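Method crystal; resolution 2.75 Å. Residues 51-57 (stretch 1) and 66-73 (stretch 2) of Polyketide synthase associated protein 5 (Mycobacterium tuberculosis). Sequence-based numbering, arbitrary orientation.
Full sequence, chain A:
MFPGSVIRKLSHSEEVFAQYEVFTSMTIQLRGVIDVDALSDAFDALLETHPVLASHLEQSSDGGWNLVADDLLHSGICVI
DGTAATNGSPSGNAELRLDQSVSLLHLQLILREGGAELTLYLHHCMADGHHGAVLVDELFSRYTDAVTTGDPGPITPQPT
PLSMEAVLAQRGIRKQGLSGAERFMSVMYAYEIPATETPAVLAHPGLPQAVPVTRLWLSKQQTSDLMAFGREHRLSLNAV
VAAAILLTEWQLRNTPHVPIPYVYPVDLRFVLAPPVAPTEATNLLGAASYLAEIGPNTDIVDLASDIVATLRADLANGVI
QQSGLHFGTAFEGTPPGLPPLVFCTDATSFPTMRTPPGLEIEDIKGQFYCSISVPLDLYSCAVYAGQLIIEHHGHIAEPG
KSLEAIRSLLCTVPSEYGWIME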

ATOM      1  N   PRO A  51      -1.768  -1.529 -20.997  1.00 49.75           N
ATOM      2  CA  PRO A  51      -1.662  -0.251 -21.698  1.00 49.21           C
ATOM      3  C   PRO A  51      -2.230   0.991 -21.025  1.00 47.10           C
ATOM      4  O   PRO A  51      -2.041   2.098 -21.520  1.00 50.60           O
ATOM      5  CB  PRO A  51      -2.306  -0.550 -23.055  1.00 45.33           C
ATOM      6  CG  PRO A  51      -3.279  -1.624 -22.747  1.00 40.95           C
ATOM      7  CD  PRO A  51      -2.494  -2.514 -21.818  1.00 47.76           C
ATOM      8  N   VAL A  52      -2.903   0.832 -19.893  1.00 42.96           N
ATOM      9  CA  VAL A  52      -3.459   2.005 -19.216  1.00 42.77           C
ATOM     10  C   VAL A  52      -2.310   2.804 -18.577  1.00 40.67           C
ATOM     11  O   VAL A  52      -2.327   4.036 -18.553  1.00 36.86           O
ATOM     12  CB  VAL A  52      -4.444   1.609 -18.106  1.00 42.76           C
ATOM     13  CG1 VAL A  52      -5.330   2.785 -17.763  1.00 39.32           C
ATOM     14  CG2 VAL A  52      -5.278   0.464 -18.555  1.00 51.94           C
ATOM     15  N   LEU A  53      -1.331   2.075 -18.047  1.00 35.64           N
ATOM     16  CA  LEU A  53      -0.173   2.666 -17.410  1.00 37.02           C
ATOM     17  C   LEU A  53       0.511   3.673 -18.332  1.00 39.47           C
ATOM     18  O   LEU A  53       1.281   4.542 -17.881  1.00 41.38           O
ATOM     19  CB  LEU A  53       0.823   1.580 -17.016  1.00 34.68           C
ATOM     20  CG  LEU A  53       0.205   0.512 -16.134  1.00 33.23           C
ATOM     21  CD1 LEU A  53       1.199  -0.604 -15.858  1.00 36.76           C
ATOM     22  CD2 LEU A  53      -0.254   1.150 -14.851  1.00 25.27           C
ATOM     23  N   ALA A  54       0.226   3.571 -19.623  1.00 37.30           N
ATOM     24  CA  ALA A  54       0.822   4.480 -20.572  1.00 34.91           C
ATOM     25  C   ALA A  54      -0.037   5.704 -20.735  1.00 36.82           C
ATOM     26  O   ALA A  54      -0.421   6.049 -21.844  1.00 47.17           O
ATOM     27  CB  ALA A  54       0.980   3.790 -21.904  1.00 35.50           C
ATOM     28  N   SER A  55      -0.337   6.378 -19.642  1.00 35.02           N
ATOM     29  CA  SER A  55      -1.163   7.558 -19.760  1.00 35.93           C
ATOM     30  C   SER A  55      -0.789   8.596 -18.726  1.00 35.72           C
ATOM     31  O   SER A  55       0.240   8.484 -18.069  1.00 37.87           O
ATOM     32  CB  SER A  55      -2.613   7.182 -19.559  1.00 39.85           C
ATOM     33  OG  SER A  55      -2.856   6.948 -18.181  1.00 53.01           O
ATOM     34  N   HIS A  56      -1.649   9.599 -18.592  1.00 34.14           N
ATOM     35  CA  HIS A  56      -1.441  10.674 -17.649  1.00 37.13           C
ATOM     36  C   HIS A  56      -2.788  11.264 -17.294  1.00 39.50           C
ATOM     37  O   HIS A  56      -3.802  10.901 -17.888  1.00 40.82           O
ATOM     38  CB  HIS A  56      -0.554  11.757 -18.247  1.00 38.51           C
ATOM     39  CG  HIS A  56      -1.125  12.404 -19.466  1.00 40.26           C
ATOM     40  ND1 HIS A  56      -0.891  11.929 -20.741  1.00 38.12           N
ATOM     41  CD2 HIS A  56      -1.959  13.462 -19.605  1.00 40.25           C
ATOM     42  CE1 HIS A  56      -1.559  12.667 -21.610  1.00 45.12           C
ATOM     43  NE2 HIS A  56      -2.215  13.604 -20.946  1.00 40.90           N
ATOM     44  N   LEU A  57      -2.790  12.185 -16.334  1.00 41.16           N
ATOM     45  CA  LEU A  57      -4.024  12.814 -15.878  1.00 41.23           C
ATOM     46  C   LEU A  57      -4.150  14.256 -16.325  1.00 42.82           C
ATOM     47  O   LEU A  57      -3.164  14.980 -16.386  1.00 45.72           O
ATOM     48  CB  LEU A  57      -4.096  12.780 -14.359  1.00 42.39           C
ATOM     49  CG  LEU A  57      -4.198  11.424 -13.688  1.00 41.85           C
ATOM     50  CD1 LEU A  57      -3.654  11.543 -12.294  1.00 42.95           C
ATOM     51  CD2 LEU A  57      -5.626  10.936 -13.704  1.00 40.12           C
ATOM     52  N   ASN A  66      -9.319  13.540 -15.885  1.00 48.12           N
ATOM     53  CA  ASN A  66      -9.334  12.643 -17.023  1.00 45.23           C
ATOM     54  C   ASN A  66      -8.050  11.857 -17.113  1.00 41.70           C
ATOM     55  O   ASN A  66      -6.965  12.369 -16.877  1.00 44.21           O
ATOM     56  CB  ASN A  66      -9.509  13.398 -18.343  1.00 48.57           C
ATOM     57  CG  ASN A  66     -10.950  13.737 -18.642  1.00 53.01           C
ATOM     58  OD1 ASN A  66     -11.855  12.973 -18.326  1.00 58.76           O
ATOM     59  ND2 ASN A  66     -11.169  14.887 -19.270  1.00 53.96           N
ATOM     60  N   LEU A  67      -8.199  10.593 -17.450  1.00 40.36           N
ATOM     61  CA  LEU A  67      -7.076   9.720 -17.647  1.00 39.65           C
ATOM     62  C   LEU A  67      -6.968   9.799 -19.171  1.00 41.68           C
ATOM     63  O   LEU A  67      -7.873   9.347 -19.888  1.00 41.81           O
ATOM     64  CB  LEU A  67      -7.454   8.317 -17.206  1.00 41.18           C
ATOM     65  CG  LEU A  67      -6.328   7.307 -17.242  1.00 43.61           C
ATOM     66  CD1 LEU A  67      -5.381   7.560 -16.075  1.00 46.10           C
ATOM     67  CD2 LEU A  67      -6.903   5.922 -17.184  1.00 41.10           C
ATOM     68  N   VAL A  68      -5.897  10.424 -19.658  1.00 44.72           N
ATOM     69  CA  VAL A  68      -5.685  10.585 -21.092  1.00 42.91           C
ATOM     70  C   VAL A  68      -4.629   9.607 -21.545  1.00 44.22           C
ATOM     71  O   VAL A  68      -3.637   9.391 -20.847  1.00 45.02           O
ATOM     72  CB  VAL A  68      -5.246  12.024 -21.426  1.00 40.30           C
ATOM     73  CG1 VAL A  68      -4.972  12.167 -22.928  1.00 41.24           C
ATOM     74  CG2 VAL A  68      -6.343  12.993 -21.004  1.00 40.24           C
ATOM     75  N   ALA A  69      -4.837   9.002 -22.708  1.00 45.70           N
ATOM     76  CA  ALA A  69      -3.883   8.013 -23.198  1.00 47.41           C
ATOM     77  C   ALA A  69      -2.654   8.607 -23.871  1.00 49.26           C
ATOM     78  O   ALA A  69      -2.702   9.675 -24.482  1.00 47.32           O
ATOM     79  CB  ALA A  69      -4.583   7.046 -24.149  1.00 46.26           C
ATOM     80  N   ASP A  70      -1.550   7.890 -23.721  1.00 53.24           N
ATOM     81  CA  ASP A  70      -0.289   8.267 -24.316  1.00 59.06           C
ATOM     82  C   ASP A  70       0.155   7.152 -25.257  1.00 66.06           C
ATOM     83  O   ASP A  70      -0.629   6.273 -25.622  1.00 67.77           O
ATOM     84  CB  ASP A  70       0.780   8.485 -23.239  1.00 57.08           C
ATOM     85  CG  ASP A  70       0.599   9.792 -22.483  1.00 57.94           C
ATOM     86  OD1 ASP A  70       0.359  10.824 -23.137  1.00 55.56           O
ATOM     87  OD2 ASP A  70       0.702   9.791 -21.241  1.00 55.85           O
ATOM     88  N   ASP A  71       1.426   7.195 -25.630  1.00 74.02           N
ATOM     89  CA  ASP A  71       2.018   6.217 -26.525  1.00 83.84           C
ATOM     90  C   ASP A  71       2.965   5.365 -25.702  1.00 87.36           C
ATOM     91  O   ASP A  71       3.438   5.794 -24.651  1.00 90.29           O
ATOM     92  CB  ASP A  71       2.783   6.953 -27.621  1.00 89.79           C
ATOM     93  CG  ASP A  71       3.148   8.373 -27.211  1.00 97.41           C
ATOM     94  OD1 ASP A  71       2.231   9.226 -27.134  1.00 97.04           O
ATOM     95  OD2 ASP A  71       4.345   8.636 -26.948  1.00103.92           O
ATOM     96  N   LEU A  72       3.242   4.156 -26.166  1.00 90.85           N
ATOM     97  CA  LEU A  72       4.147   3.289 -25.433  1.00 94.57           C
ATOM     98  C   LEU A  72       5.563   3.448 -25.998  1.00 99.47           C
ATOM     99  O   LEU A  72       6.535   2.963 -25.410  1.00100.43           O
ATOM    100  CB  LEU A  72       3.675   1.826 -25.528  1.00 93.58           C
ATOM    101  CG  LEU A  72       2.269   1.464 -24.998  1.00 92.44           C
ATOM    102  CD1 LEU A  72       1.195   2.117 -25.860  1.00 93.77           C
ATOM    103  CD2 LEU A  72       2.079  -0.046 -25.002  1.00 87.66           C
ATOM    104  N   LEU A  73       5.676   4.148 -27.128  1.00103.93           N
ATOM    105  CA  LEU A  73       6.978   4.372 -27.772  1.00108.15           C
ATOM    106  C   LEU A  73       7.912   5.261 -26.946  1.00110.11           C
ATOM    107  O   LEU A  73       9.121   5.286 -27.183  1.00113.16           O
ATOM    108  CB  LEU A  73       6.795   4.981 -29.181  1.00105.98           C
ATOM    109  CG  LEU A  73       8.032   5.417 -29.999  1.00103.65           C
ATOM    110  CD1 LEU A  73       9.012   4.263 -30.151  1.00 99.66           C
ATOM    111  CD2 LEU A  73       7.585   5.927 -31.370  1.00102.21           C
TER

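The backbone sets the frame. Strands 55-57 and 66-69 run antiparallel, their directions 150° apart, and H56 and V68 form the hydrogen-bonded pair: V68 N donates to H56 O at 2.8 Å, nearly straight, and H56 N to V68 O at 3.0 Å, though the position of V68 O is less certain. One step beyond the strand ends, D70 N reaches A54 O at 2.9 Å with a more bent angle, so the backbone pairing carries on into the loops. On the other side of the H56–V68 pair, L57 CA lies 3.1 Å from N66 O, a CA-H...O contact that accompanies the non-hydrogen-bonded pair L57 with L67.

One polar side-chain hydrogen bond joins the stretches beside this ladder. H56, with chi1 in p, sends ND1 to D70 OD2 at 2.7 Å, almost linear and near the ring plane, while the CA-to-CB bond of D70 points toward the first stretch. The same ring sits beside V68, its NE2 3.5 Å from V68 CB. Within stretch 1, S55 OG donates to V52 O at 3.0 Å, satisfying a buried hydroxyl locally.

Apolar packing gathers on L67, which shares a sheet face with L57: L67 CD1 lies 4.1 Å from L57 CD2, and L67 CD2 lies 3.6 Å from V52 CG1. Farther along, A54 CB lies 4.1 Å from L72 CG; L72 is exposed, poorly ordered and touches a crystal neighbour, so this contact is the less certain guide.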